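Local coordinates for protein arginine decarboxylase (Campylobacter jejuni subsp. jejuni, PDB 3NZP) that probably catalyses the pyridoxal-phosphate-dependent decarboxylation of arginine to agmatine, an early reaction in the biosynthesis of spermidine and other polyamines, at residues P464-E470 against L499-D503; Y4-W9 against E278-K283; N152-E158 against P178-R183; L160-E164 against E213-L218. All blocks are in the same frame, centred on the assembly; numbering follows the deposited sequence.

Interactions 3 and 4 lie together in the eight-stranded parallel (βα)8 barrel, their centres about 12 Å apart: the first pairs strands 152-157 and 179-183, the second packs helices 160-170 and 208-220 outside them. Their segments alternate along the chain, as expected of successive β-α units. Both are nested inside the long loop closed by interaction 2, which ties the N-terminal segment to the barrel loop after strand 268-272. Interaction 1 comes later in the chain, between loops of the mixed-sheet domain, about 62 Å from interaction 4 between centres. Interactions 1 and 2 touch through Y4, which packs on P464 and L468, so the N-terminal segment meets both domains.

Interaction 1: residues P464-E470 against L499-D503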
loop_
_atom_site.group_PDB
_atom_site.type_symbol
_atom_site.label_atom_id
_atom_site.label_comp_id
_atom_site.label_asym_id
_atom_site.label_seq_id
_atom_site.Cartn_x
_atom_site.Cartn_y
_atom_site.Cartn_z
ATOM N N PRO B 464 13.255 -19.927 -8.777
ATOM C CA PRO B 464 12.366 -20.934 -9.355
ATOM C C PRO B 464 12.179 -22.092 -8.395
ATOM O O PRO B 464 13.039 -22.345 -7.554
ATOM C CB PRO B 464 13.104 -21.363 -10.608
ATOM C CG PRO B 464 13.886 -20.144 -10.966
ATOM C CD PRO B 464 14.418 -19.708 -9.645
ATOM N N LEU B 465 11.071 -22.809 -8.525
ATOM C CA LEU B 465 10.819 -23.928 -7.634
ATOM C C LEU B 465 11.556 -25.203 -8.003
ATOM O O LEU B 465 11.728 -26.094 -7.169
ATOM C CB LEU B 465 9.327 -24.217 -7.556
ATOM C CG LEU B 465 8.591 -23.453 -6.451
ATOM C CD1 LEU B 465 8.742 -21.959 -6.674
ATOM C CD2 LEU B 465 7.124 -23.866 -6.448
ATOM N N ASP B 466 11.989 -25.286 -9.252
ATOM C CA ASP B 466 12.688 -26.463 -9.736
ATOM C C ASP B 466 13.638 -26.066 -10.853
ATOM O O ASP B 466 13.810 -24.879 -11.151
ATOM C CB ASP B 466 11.679 -27.486 -10.261
ATOM C CG ASP B 466 10.998 -27.030 -11.545
ATOM O OD1 ASP B 466 10.134 -27.774 -12.067
ATOM O OD2 ASP B 466 11.324 -25.925 -12.044
ATOM N N ARG B 467 14.242 -27.073 -11.476
ATOM C CA ARG B 467 15.182 -26.865 -12.567
ATOM C C ARG B 467 16.434 -26.149 -12.043
ATOM O O ARG B 467 17.120 -25.443 -12.781
ATOM C CB ARG B 467 14.516 -26.041 -13.667
ATOM C CG ARG B 467 14.899 -26.462 -15.067
ATOM C CD ARG B 467 14.235 -25.566 -16.087
ATOM N NE ARG B 467 12.780 -25.643 -15.981
ATOM C CZ ARG B 467 12.011 -26.414 -16.742
ATOM N NH1 ARG B 467 10.693 -26.414 -16.556
ATOM N NH2 ARG B 467 12.561 -27.163 -17.696
ATOM N N LEU B 468 16.727 -26.359 -10.762
ATOM C CA LEU B 468 17.876 -25.741 -10.095
ATOM C C LEU B 468 19.193 -26.441 -10.386
ATOM O O LEU B 468 20.266 -25.846 -10.234
ATOM C CB LEU B 468 17.634 -25.705 -8.585
ATOM C CG LEU B 468 16.479 -24.788 -8.179
ATOM C CD1 LEU B 468 16.075 -25.047 -6.727
ATOM C CD2 LEU B 468 16.905 -23.339 -8.400
ATOM N N ASP B 469 19.106 -27.709 -10.783
ATOM C CA ASP B 469 20.290 -28.498 -11.117
ATOM C C ASP B 469 20.903 -27.963 -12.419
ATOM O O ASP B 469 22.037 -28.287 -12.761
ATOM C CB ASP B 469 19.903 -29.974 -11.258
ATOM C CG ASP B 469 18.712 -30.185 -12.189
ATOM O OD1 ASP B 469 18.123 -31.288 -12.158
ATOM O OD2 ASP B 469 18.358 -29.259 -12.952
ATOM N N GLU B 470 20.140 -27.126 -13.124
ATOM C CA GLU B 470 20.572 -26.510 -14.377
ATOM C C GLU B 470 20.951 -25.057 -14.132
ATOM O O GLU B 470 20.417 -24.413 -13.234
ATOM C CB GLU B 470 19.447 -26.550 -15.402
ATOM C CG GLU B 470 19.023 -27.943 -15.789
ATOM C CD GLU B 470 17.694 -27.958 -16.517
ATOM O OE1 GLU B 470 17.545 -27.205 -17.511
ATOM O OE2 GLU B 470 16.798 -28.726 -16.090
ATOM N N LEU B 499 16.880 -16.443 -14.835
ATOM C CA LEU B 499 15.921 -17.553 -14.858
ATOM C C LEU B 499 16.169 -18.453 -16.054
ATOM O O LEU B 499 16.700 -18.009 -17.071
ATOM C CB LEU B 499 14.492 -17.026 -14.934
ATOM C CG LEU B 499 14.073 -16.223 -13.713
ATOM C CD1 LEU B 499 12.758 -15.540 -13.991
ATOM C CD2 LEU B 499 13.978 -17.156 -12.511
ATOM N N HIS B 500 15.769 -19.712 -15.940
ATOM C CA HIS B 500 15.969 -20.658 -17.027
ATOM C C HIS B 500 15.080 -20.350 -18.227
ATOM O O HIS B 500 13.942 -19.907 -18.078
ATOM C CB HIS B 500 15.720 -22.087 -16.532
ATOM C CG HIS B 500 16.419 -22.408 -15.247
ATOM N ND1 HIS B 500 15.968 -21.956 -14.024
ATOM C CD2 HIS B 500 17.551 -23.107 -14.994
ATOM C CE1 HIS B 500 16.790 -22.363 -13.075
ATOM N NE2 HIS B 500 17.760 -23.063 -13.638
ATOM N N ASP B 501 15.615 -20.570 -19.420
ATOM C CA ASP B 501 14.865 -20.328 -20.643
ATOM C C ASP B 501 13.917 -21.498 -20.838
ATOM O O ASP B 501 14.310 -22.542 -21.345
ATOM C CB ASP B 501 15.814 -20.235 -21.839
ATOM C CG ASP B 501 15.094 -19.880 -23.120
ATOM O OD1 ASP B 501 15.761 -19.771 -24.166
ATOM O OD2 ASP B 501 13.857 -19.709 -23.075
ATOM N N VAL B 502 12.669 -21.328 -20.433
ATOM C CA VAL B 502 11.705 -22.406 -20.557
ATOM C C VAL B 502 10.607 -22.088 -21.562
ATOM O O VAL B 502 10.461 -20.947 -21.993
ATOM C CB VAL B 502 11.061 -22.706 -19.193
ATOM C CG1 VAL B 502 12.121 -23.196 -18.212
ATOM C CG2 VAL B 502 10.390 -21.450 -18.665
ATOM N N ASP B 503 9.841 -23.109 -21.936
ATOM C CA ASP B 503 8.741 -22.939 -22.877
ATOM C C ASP B 503 7.429 -23.040 -22.105
ATOM O O ASP B 503 6.989 -24.137 -21.757
ATOM C CB ASP B 503 8.794 -24.028 -23.949
ATOM C CG ASP B 503 7.768 -23.815 -25.051
ATOM O OD1 ASP B 503 7.737 -24.629 -25.998
ATOM O OD2 ASP B 503 6.995 -22.831 -24.971
#
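H500 and E470 make the hydrogen bond of this contact: the imidazole NE2 donates to the main-chain O of E470 at 3.0 Å, with an N-H...O angle of 149°. The carbonyl oxygen lies in the ring plane, whereas seen from the acceptor the nitrogen sits well above the carbonyl plane. At the other ring nitrogen, ND1 is hydrogen-bonded to the hydroxyl of Y509, so the imidazole is held at two points of its rim.

A CH-pi contact covers one face of the same ring. CB of R467 stands 4.2 Å from the centroid of the H500 ring, almost exactly on its normal. The arginine chain then runs past the histidine in the opposite direction and bends at chi3 (-61°), which brings its flat end to V502. There CG1 of V502 lies over one face of the guanidinium, 3.5 Å from R467 CZ, while NH2 makes a salt bridge to E507.

Apolar packing completes the contact where CG of P464 meets CD2 of L499. P464 ends strand 462-464, which pairs with strand 510-513 in the mixed sheet, and both P464 and L499 also touch L511 of that strand.

Histidine suits this buried place because it offers polar edges and a face for aliphatic carbon at once; with both nitrogens bonded and one face covered, the ring is probably fixed in rotation and ties two irregular loops together beside the sheet.

Interaction 2: residues Y4-W9 against E278-K283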
loop_
_atom_site.group_PDB
_atom_site.type_symbol
_atom_site.label_atom_id
_atom_site.label_comp_id
_atom_site.label_asym_id
_atom_site.label_seq_id
_atom_site.Cartn_x
_atom_site.Cartn_y
_atom_site.Cartn_z
ATOM N N TYR B 4 20.660 -18.901 -5.887
ATOM C CA TYR B 4 19.825 -17.738 -5.619
ATOM C C TYR B 4 20.023 -17.235 -4.181
ATOM O O TYR B 4 19.101 -16.697 -3.568
ATOM C CB TYR B 4 18.352 -18.093 -5.870
ATOM C CG TYR B 4 18.039 -18.383 -7.329
ATOM C CD1 TYR B 4 17.865 -17.339 -8.252
ATOM C CD2 TYR B 4 17.979 -19.701 -7.807
ATOM C CE1 TYR B 4 17.646 -17.598 -9.613
ATOM C CE2 TYR B 4 17.762 -19.967 -9.168
ATOM C CZ TYR B 4 17.600 -18.910 -10.060
ATOM O OH TYR B 4 17.431 -19.164 -11.392
ATOM N N GLY B 5 21.236 -17.411 -3.662
ATOM C CA GLY B 5 21.553 -16.980 -2.312
ATOM C C GLY B 5 20.735 -17.682 -1.249
ATOM O O GLY B 5 20.552 -17.164 -0.145
ATOM N N ILE B 6 20.246 -18.870 -1.569
ATOM C CA ILE B 6 19.430 -19.614 -0.627
ATOM C C ILE B 6 20.132 -19.790 0.715
ATOM O O ILE B 6 19.509 -20.146 1.714
ATOM C CB ILE B 6 19.064 -20.994 -1.204
ATOM C CG1 ILE B 6 18.043 -21.692 -0.297
ATOM C CG2 ILE B 6 20.319 -21.807 -1.395
ATOM C CD1 ILE B 6 17.475 -22.980 -0.866
ATOM N N ASP B 7 21.433 -19.529 0.743
ATOM C CA ASP B 7 22.185 -19.679 1.978
ATOM C C ASP B 7 22.191 -18.415 2.821
ATOM O O ASP B 7 22.357 -18.475 4.040
ATOM C CB ASP B 7 23.614 -20.116 1.664
ATOM C CG ASP B 7 23.745 -21.633 1.525
ATOM O OD1 ASP B 7 24.831 -22.094 1.107
ATOM O OD2 ASP B 7 22.775 -22.362 1.842
ATOM N N ILE B 8 21.994 -17.274 2.171
ATOM C CA ILE B 8 21.972 -15.997 2.869
ATOM C C ILE B 8 20.634 -15.782 3.579
ATOM O O ILE B 8 20.562 -15.766 4.811
ATOM C CB ILE B 8 22.196 -14.851 1.892
ATOM C CG1 ILE B 8 23.488 -15.083 1.113
ATOM C CG2 ILE B 8 22.238 -13.542 2.634
ATOM C CD1 ILE B 8 23.762 -14.021 0.056
ATOM N N TRP B 9 19.573 -15.627 2.792
ATOM C CA TRP B 9 18.235 -15.402 3.330
ATOM C C TRP B 9 17.551 -16.698 3.735
ATOM O O TRP B 9 16.656 -16.700 4.578
ATOM C CB TRP B 9 17.346 -14.700 2.298
ATOM C CG TRP B 9 17.101 -15.519 1.066
ATOM C CD1 TRP B 9 17.821 -15.487 -0.089
ATOM C CD2 TRP B 9 16.122 -16.560 0.904
ATOM N NE1 TRP B 9 17.360 -16.443 -0.960
ATOM C CE2 TRP B 9 16.323 -17.117 -0.379
ATOM C CE3 TRP B 9 15.107 -17.076 1.717
ATOM C CZ2 TRP B 9 15.540 -18.170 -0.870
ATOM C CZ3 TRP B 9 14.326 -18.130 1.226
ATOM C CH2 TRP B 9 14.551 -18.662 -0.055
ATOM N N GLU B 278 16.854 -11.188 7.486
ATOM C CA GLU B 278 17.748 -11.183 6.336
ATOM C C GLU B 278 16.978 -11.445 5.039
ATOM O O GLU B 278 16.509 -12.558 4.810
ATOM C CB GLU B 278 18.839 -12.236 6.491
ATOM C CG GLU B 278 19.867 -12.146 5.378
ATOM C CD GLU B 278 20.477 -10.754 5.300
ATOM O OE1 GLU B 278 21.134 -10.338 6.287
ATOM O OE2 GLU B 278 20.287 -10.074 4.265
ATOM N N TYR B 279 16.861 -10.420 4.198
ATOM C CA TYR B 279 16.123 -10.512 2.936
ATOM C C TYR B 279 17.044 -10.601 1.723
ATOM O O TYR B 279 16.639 -11.025 0.638
ATOM C CB TYR B 279 15.211 -9.287 2.792
ATOM C CG TYR B 279 13.988 -9.296 3.693
ATOM C CD1 TYR B 279 12.862 -10.036 3.351
ATOM C CD2 TYR B 279 13.946 -8.547 4.870
ATOM C CE1 TYR B 279 11.720 -10.030 4.148
ATOM C CE2 TYR B 279 12.804 -8.532 5.683
ATOM C CZ TYR B 279 11.696 -9.277 5.309
ATOM O OH TYR B 279 10.542 -9.276 6.079
ATOM N N SER B 280 18.284 -10.183 1.920
ATOM C CA SER B 280 19.273 -10.197 0.861
ATOM C C SER B 280 19.553 -11.588 0.317
ATOM O O SER B 280 19.743 -12.530 1.082
ATOM C CB SER B 280 20.569 -9.610 1.369
ATOM O OG SER B 280 21.604 -9.941 0.474
ATOM N N GLN B 281 19.583 -11.707 -1.012
ATOM C CA GLN B 281 19.865 -12.985 -1.685
ATOM C C GLN B 281 21.065 -12.816 -2.617
ATOM O O GLN B 281 21.315 -13.652 -3.489
ATOM C CB GLN B 281 18.656 -13.469 -2.495
ATOM C CG GLN B 281 18.351 -12.654 -3.749
ATOM C CD GLN B 281 17.195 -13.230 -4.567
ATOM O OE1 GLN B 281 17.162 -14.426 -4.854
ATOM N NE2 GLN B 281 16.250 -12.375 -4.952
ATOM N N PHE B 282 21.798 -11.722 -2.418
ATOM C CA PHE B 282 22.977 -11.413 -3.213
ATOM C C PHE B 282 24.199 -11.241 -2.318
ATOM O O PHE B 282 24.166 -10.515 -1.319
ATOM C CB PHE B 282 22.740 -10.143 -4.030
ATOM C CG PHE B 282 21.680 -10.296 -5.079
ATOM C CD1 PHE B 282 21.925 -11.036 -6.229
ATOM C CD2 PHE B 282 20.422 -9.733 -4.902
ATOM C CE1 PHE B 282 20.933 -11.216 -7.191
ATOM C CE2 PHE B 282 19.423 -9.908 -5.860
ATOM C CZ PHE B 282 19.681 -10.654 -7.005
ATOM N N LYS B 283 25.272 -11.928 -2.693
ATOM C CA LYS B 283 26.528 -11.899 -1.960
ATOM C C LYS B 283 26.993 -10.464 -1.723
ATOM O O LYS B 283 26.950 -9.623 -2.625
ATOM C CB LYS B 283 27.593 -12.682 -2.744
ATOM C CG LYS B 283 28.897 -12.926 -1.987
ATOM C CD LYS B 283 29.877 -13.804 -2.776
ATOM C CE LYS B 283 30.386 -13.122 -4.049
ATOM N NZ LYS B 283 31.158 -11.876 -3.785
#
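I8 and W9 of the N-terminal segment press against residues 278-283, the loop that follows strand 268-272 of the (βα)8 barrel. I8 is aimed at that loop and spreads its branches along it. CG2 of I8 reaches CG of E278 at 3.9 Å, the two side chains meeting at a slant, while I8 CD1 lies 3.7 Å from the main-chain C of F282. A beta-branched aliphatic residue fits because its two branches can meet E278 and F282 at once.

W9 lies beside Q281, both side chains pointing the same way, with the indole and amide planes 83° apart. Its CG stands between the backbone N and the carbonyl carbon (chi1 64°), placing the pyrrole side of the indole by Q281, whose CB is 3.6 Å from W9 NE1. The carbonyl of S280 lies at the ring edge, near its plane.

G5 has a positive phi, and its CA comes 3.5 Å from the O of Q281 in a CA-H...O contact; glycine suits the place, since a CB here would point at that carbonyl. In the barrel loop, E278 OE2 accepts from S280 N through its anti lone pair and also from S287 N, while the hydroxyl of Y279 is hydrogen-bonded to R323, which binds the cofactor. Within the N-terminal segment, NE1 of W9 donates to the O of Y4 at 3.1 Å, with that oxygen in the indole plane.

Interaction 3: residues N152-E158 against P178-R183; sequences NITLTIE and PNIGLR
R183 and E158 form a salt bridge at the C-terminal ends of two neighbouring barrel strands. NH2 of R183 donates to OE1 of E158 at 2.9 Å, the oxygen lying at the edge of the guanidinium, near its plane, although the carboxylate is turned 55° from that plane. The arginine is extended throughout, with CG trans to the backbone N (chi1 -175°), whereas E158 bends at chi2 to meet it. E158 OE2 has a second, weak bond to the N of G133.

Behind this pair runs a parallel ladder in which odd-numbered residues alone trade backbone bonds: N179 N to I153 O, L155 N to N179 O, G181 N to L155 O (2.7 Å), I157 N to G181 O, and R183 N to I157 O (3.2 Å).

Packing differs on the two faces. L155, I157, I180 and L182 point to the flanking helices, where CD1 of I157 meets CG2 of I180 at 3.5 Å and CB of I157 meets CD2 of L182 at 4.0 Å. On the other face are T154, T156, N179 and G181; glycine suits its place there, since a CB would press on the side chains of T154 and T156.

R183 lies about 6 Å from the bound pyridoxal phosphate and 4 Å from H233, nearest atoms, so its pairing with E158 probably holds the guanidinium in position and partly offsets its charge beside the cofactor pocket.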
loop_
_atom_site.group_PDB
_atom_site.type_symbol
_atom_site.label_atom_id
_atom_site.label_comp_id
_atom_site.label_asym_id
_atom_site.label_seq_id
_atom_site.Cartn_x
_atom_site.Cartn_y
_atom_site.Cartn_z
ATOM N N ASN B 152 -3.317 -12.462 31.498
ATOM C CA ASN B 152 -2.179 -11.716 31.984
ATOM C C ASN B 152 -1.999 -10.509 31.066
ATOM O O ASN B 152 -1.070 -10.468 30.260
ATOM C CB ASN B 152 -0.956 -12.604 31.935
ATOM C CG ASN B 152 0.275 -11.904 32.410
ATOM O OD1 ASN B 152 1.354 -12.490 32.427
ATOM N ND2 ASN B 152 0.133 -10.642 32.802
ATOM N N ILE B 153 -2.886 -9.522 31.188
ATOM C CA ILE B 153 -2.821 -8.351 30.320
ATOM C C ILE B 153 -2.124 -7.146 30.943
ATOM O O ILE B 153 -2.209 -6.919 32.149
ATOM C CB ILE B 153 -4.243 -7.952 29.839
ATOM C CG1 ILE B 153 -4.156 -6.821 28.818
ATOM C CG2 ILE B 153 -5.101 -7.539 31.015
ATOM C CD1 ILE B 153 -5.485 -6.470 28.174
ATOM N N THR B 154 -1.416 -6.393 30.104
ATOM C CA THR B 154 -0.690 -5.193 30.524
ATOM C C THR B 154 -1.060 -4.052 29.590
ATOM O O THR B 154 -0.866 -4.152 28.378
ATOM C CB THR B 154 0.860 -5.388 30.433
ATOM O OG1 THR B 154 1.285 -6.404 31.354
ATOM C CG2 THR B 154 1.589 -4.086 30.751
ATOM N N LEU B 155 -1.600 -2.970 30.140
ATOM C CA LEU B 155 -1.957 -1.808 29.322
ATOM C C LEU B 155 -0.795 -0.832 29.325
ATOM O O LEU B 155 -0.457 -0.269 30.362
ATOM C CB LEU B 155 -3.189 -1.104 29.892
ATOM C CG LEU B 155 -4.557 -1.454 29.315
ATOM C CD1 LEU B 155 -4.632 -2.897 28.896
ATOM C CD2 LEU B 155 -5.596 -1.136 30.357
ATOM N N THR B 156 -0.180 -0.627 28.170
ATOM C CA THR B 156 0.936 0.301 28.080
ATOM C C THR B 156 0.444 1.727 27.779
ATOM O O THR B 156 -0.110 1.980 26.706
ATOM C CB THR B 156 1.918 -0.146 26.986
ATOM O OG1 THR B 156 2.440 -1.439 27.308
ATOM C CG2 THR B 156 3.058 0.835 26.864
ATOM N N ILE B 157 0.647 2.643 28.729
ATOM C CA ILE B 157 0.233 4.046 28.593
ATOM C C ILE B 157 1.104 4.819 27.603
ATOM O O ILE B 157 2.327 4.723 27.637
ATOM C CB ILE B 157 0.284 4.794 29.973
ATOM C CG1 ILE B 157 -0.946 4.442 30.797
ATOM C CG2 ILE B 157 0.318 6.300 29.787
ATOM C CD1 ILE B 157 -0.957 3.020 31.250
ATOM N N GLU B 158 0.465 5.595 26.735
ATOM C CA GLU B 158 1.176 6.388 25.743
ATOM C C GLU B 158 1.267 7.835 26.225
ATOM O O GLU B 158 2.131 8.588 25.785
ATOM C CB GLU B 158 0.430 6.345 24.412
ATOM C CG GLU B 158 0.094 4.947 23.927
ATOM C CD GLU B 158 1.326 4.163 23.529
ATOM O OE1 GLU B 158 2.185 4.755 22.846
ATOM O OE2 GLU B 158 1.430 2.964 23.887
ATOM N N PRO B 178 -5.813 -4.739 35.326
ATOM C CA PRO B 178 -4.683 -5.027 34.443
ATOM C C PRO B 178 -3.379 -4.419 34.929
ATOM O O PRO B 178 -3.358 -3.541 35.796
ATOM C CB PRO B 178 -5.137 -4.446 33.111
ATOM C CG PRO B 178 -5.999 -3.292 33.525
ATOM C CD PRO B 178 -6.782 -3.832 34.678
ATOM N N ASN B 179 -2.282 -4.918 34.382
ATOM C CA ASN B 179 -0.975 -4.407 34.727
ATOM C C ASN B 179 -0.763 -3.160 33.914
ATOM O O ASN B 179 -1.195 -3.075 32.767
ATOM C CB ASN B 179 0.095 -5.420 34.381
ATOM C CG ASN B 179 0.283 -6.422 35.464
ATOM O OD1 ASN B 179 0.897 -7.478 35.251
ATOM N ND2 ASN B 179 -0.235 -6.104 36.656
ATOM N N ILE B 180 -0.088 -2.189 34.505
ATOM C CA ILE B 180 0.166 -0.944 33.817
ATOM C C ILE B 180 1.585 -0.883 33.261
ATOM O O ILE B 180 2.542 -1.228 33.945
ATOM C CB ILE B 180 -0.069 0.228 34.770
ATOM C CG1 ILE B 180 -1.552 0.282 35.159
ATOM C CG2 ILE B 180 0.399 1.512 34.124
ATOM C CD1 ILE B 180 -1.902 1.359 36.171
ATOM N N GLY B 181 1.720 -0.467 32.006
ATOM C CA GLY B 181 3.041 -0.358 31.409
ATOM C C GLY B 181 3.276 1.080 30.987
ATOM O O GLY B 181 2.328 1.766 30.598
ATOM N N LEU B 182 4.513 1.564 31.068
ATOM C CA LEU B 182 4.782 2.947 30.656
ATOM C C LEU B 182 5.724 2.990 29.458
ATOM O O LEU B 182 6.833 2.469 29.523
ATOM C CB LEU B 182 5.390 3.758 31.811
ATOM C CG LEU B 182 4.537 3.945 33.068
ATOM C CD1 LEU B 182 5.254 4.878 34.020
ATOM C CD2 LEU B 182 3.183 4.522 32.697
ATOM N N ARG B 183 5.277 3.595 28.365
ATOM C CA ARG B 183 6.105 3.692 27.171
ATOM C C ARG B 183 7.040 4.881 27.337
ATOM O O ARG B 183 6.597 6.027 27.406
ATOM C CB ARG B 183 5.242 3.899 25.923
ATOM C CG ARG B 183 6.035 3.895 24.641
ATOM C CD ARG B 183 5.173 4.204 23.451
ATOM N NE ARG B 183 5.938 4.128 22.211
ATOM C CZ ARG B 183 5.491 4.515 21.017
ATOM N NH1 ARG B 183 6.282 4.399 19.955
ATOM N NH2 ARG B 183 4.266 5.020 20.877
#

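Interaction 4: residues L160-E164 against E213-L218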
loop_
_atom_site.group_PDB
_atom_site.type_symbol
_atom_site.label_atom_id
_atom_site.label_comp_id
_atom_site.label_asym_id
_atom_site.label_seq_id
_atom_site.Cartn_x
_atom_site.Cartn_y
_atom_site.Cartn_z
ATOM N N LEU B 160 0.023 10.611 29.846
ATOM C CA LEU B 160 -0.567 10.779 31.180
ATOM C C LEU B 160 -2.084 10.670 31.167
ATOM O O LEU B 160 -2.694 10.060 32.050
ATOM C CB LEU B 160 -0.159 12.118 31.779
ATOM C CG LEU B 160 0.996 12.042 32.784
ATOM C CD1 LEU B 160 2.161 11.246 32.210
ATOM C CD2 LEU B 160 1.438 13.445 33.123
ATOM N N ASN B 161 -2.690 11.268 30.150
ATOM C CA ASN B 161 -4.127 11.223 29.996
ATOM C C ASN B 161 -4.684 9.810 30.105
ATOM O O ASN B 161 -5.640 9.567 30.840
ATOM C CB ASN B 161 -4.513 11.815 28.657
ATOM C CG ASN B 161 -5.541 12.893 28.806
ATOM O OD1 ASN B 161 -5.273 13.950 29.400
ATOM N ND2 ASN B 161 -6.747 12.638 28.278
ATOM N N GLU B 162 -4.094 8.883 29.354
ATOM C CA GLU B 162 -4.535 7.492 29.388
ATOM C C GLU B 162 -4.415 6.910 30.783
ATOM O O GLU B 162 -5.235 6.084 31.196
ATOM C CB GLU B 162 -3.700 6.630 28.455
ATOM C CG GLU B 162 -3.840 6.972 27.011
ATOM C CD GLU B 162 -3.014 6.046 26.122
ATOM O OE1 GLU B 162 -3.101 6.202 24.875
ATOM O OE2 GLU B 162 -2.284 5.171 26.670
ATOM N N LEU B 163 -3.379 7.337 31.503
ATOM C CA LEU B 163 -3.138 6.843 32.853
ATOM C C LEU B 163 -4.303 7.237 33.734
ATOM O O LEU B 163 -4.861 6.417 34.471
ATOM C CB LEU B 163 -1.839 7.416 33.413
ATOM C CG LEU B 163 -1.400 6.911 34.789
ATOM C CD1 LEU B 163 -1.262 5.389 34.786
ATOM C CD2 LEU B 163 -0.080 7.578 35.168
ATOM N N GLU B 164 -4.678 8.503 33.643
ATOM C CA GLU B 164 -5.794 9.018 34.423
ATOM C C GLU B 164 -7.041 8.200 34.127
ATOM O O GLU B 164 -7.740 7.767 35.038
ATOM C CB GLU B 164 -6.013 10.479 34.066
ATOM C CG GLU B 164 -4.711 11.241 34.043
ATOM C CD GLU B 164 -4.778 12.483 34.880
ATOM O OE1 GLU B 164 -5.641 13.335 34.586
ATOM O OE2 GLU B 164 -3.981 12.606 35.831
ATOM N N GLU B 213 5.716 12.239 37.024
ATOM C CA GLU B 213 4.326 12.504 37.359
ATOM C C GLU B 213 3.552 11.199 37.326
ATOM O O GLU B 213 2.753 10.908 38.221
ATOM C CB GLU B 213 3.718 13.481 36.359
ATOM C CG GLU B 213 4.440 14.799 36.312
ATOM C CD GLU B 213 3.831 15.765 35.326
ATOM O OE1 GLU B 213 2.651 16.145 35.507
ATOM O OE2 GLU B 213 4.540 16.144 34.369
ATOM N N ALA B 214 3.800 10.413 36.283
ATOM C CA ALA B 214 3.131 9.132 36.116
ATOM C C ALA B 214 3.284 8.292 37.382
ATOM O O ALA B 214 2.312 7.721 37.870
ATOM C CB ALA B 214 3.708 8.400 34.927
ATOM N N VAL B 215 4.500 8.227 37.916
ATOM C CA VAL B 215 4.750 7.448 39.122
ATOM C C VAL B 215 4.033 8.035 40.323
ATOM O O VAL B 215 3.490 7.304 41.145
ATOM C CB VAL B 215 6.247 7.347 39.436
ATOM C CG1 VAL B 215 6.465 6.787 40.832
ATOM C CG2 VAL B 215 6.913 6.460 38.417
ATOM N N ASN B 216 4.031 9.355 40.437
ATOM C CA ASN B 216 3.348 9.963 41.559
ATOM C C ASN B 216 1.861 9.630 41.480
ATOM O O ASN B 216 1.285 9.161 42.460
ATOM C CB ASN B 216 3.579 11.475 41.592
ATOM C CG ASN B 216 5.018 11.828 41.954
ATOM O OD1 ASN B 216 5.617 11.200 42.838
ATOM N ND2 ASN B 216 5.575 12.834 41.285
ATOM N N LEU B 217 1.242 9.842 40.320
ATOM C CA LEU B 217 -0.173 9.522 40.167
ATOM C C LEU B 217 -0.473 8.101 40.630
ATOM O O LEU B 217 -1.384 7.872 41.427
ATOM C CB LEU B 217 -0.617 9.663 38.716
ATOM C CG LEU B 217 -1.113 11.045 38.302
ATOM C CD1 LEU B 217 -1.480 11.029 36.829
ATOM C CD2 LEU B 217 -2.303 11.425 39.141
ATOM N N LEU B 218 0.283 7.134 40.128
ATOM C CA LEU B 218 0.055 5.759 40.524
ATOM C C LEU B 218 0.236 5.622 42.024
ATOM O O LEU B 218 -0.464 4.852 42.686
ATOM C CB LEU B 218 1.025 4.824 39.806
ATOM C CG LEU B 218 0.780 4.655 38.308
ATOM C CD1 LEU B 218 1.890 3.812 37.730
ATOM C CD2 LEU B 218 -0.572 4.010 38.052
#
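L163 packs closely against A214 and L218 where helices 160-170 and 208-220 run side by side on the outside of the barrel. The two short segments are parallel to within 7°, their axes 10.5 Å apart. L163 holds CG trans to its backbone N (chi1 -176°), directing both methyls across the groove: CD1 of L163 meets CD2 of L218 at 3.6 Å and its CD2 meets CB of A214 at 3.9 Å. Alanine suits this place, its small side chain letting the leucine approach the helix backbone, and A214 and L218 in turn rest on L182 and I180 of strand 179-183.

Away from the strands the contact thins and turns polar. L160 crosses E213 at about a right angle, with L160 CD2 lying 3.8 Å from OE1 of E213. The second subunit adds its own cover: E213 OE2 makes a salt bridge to K348 of that subunit. The exposed E164 bends across L217, its CD 4.1 Å from L217 CD1.

No hydrogen bond links the two segments. Leucine and alanine contacts join them on the barrel side, while the glutamates border that greasy seam, and E213 carries its charge into the dimer interface, where K348 of the second subunit probably offsets it in part.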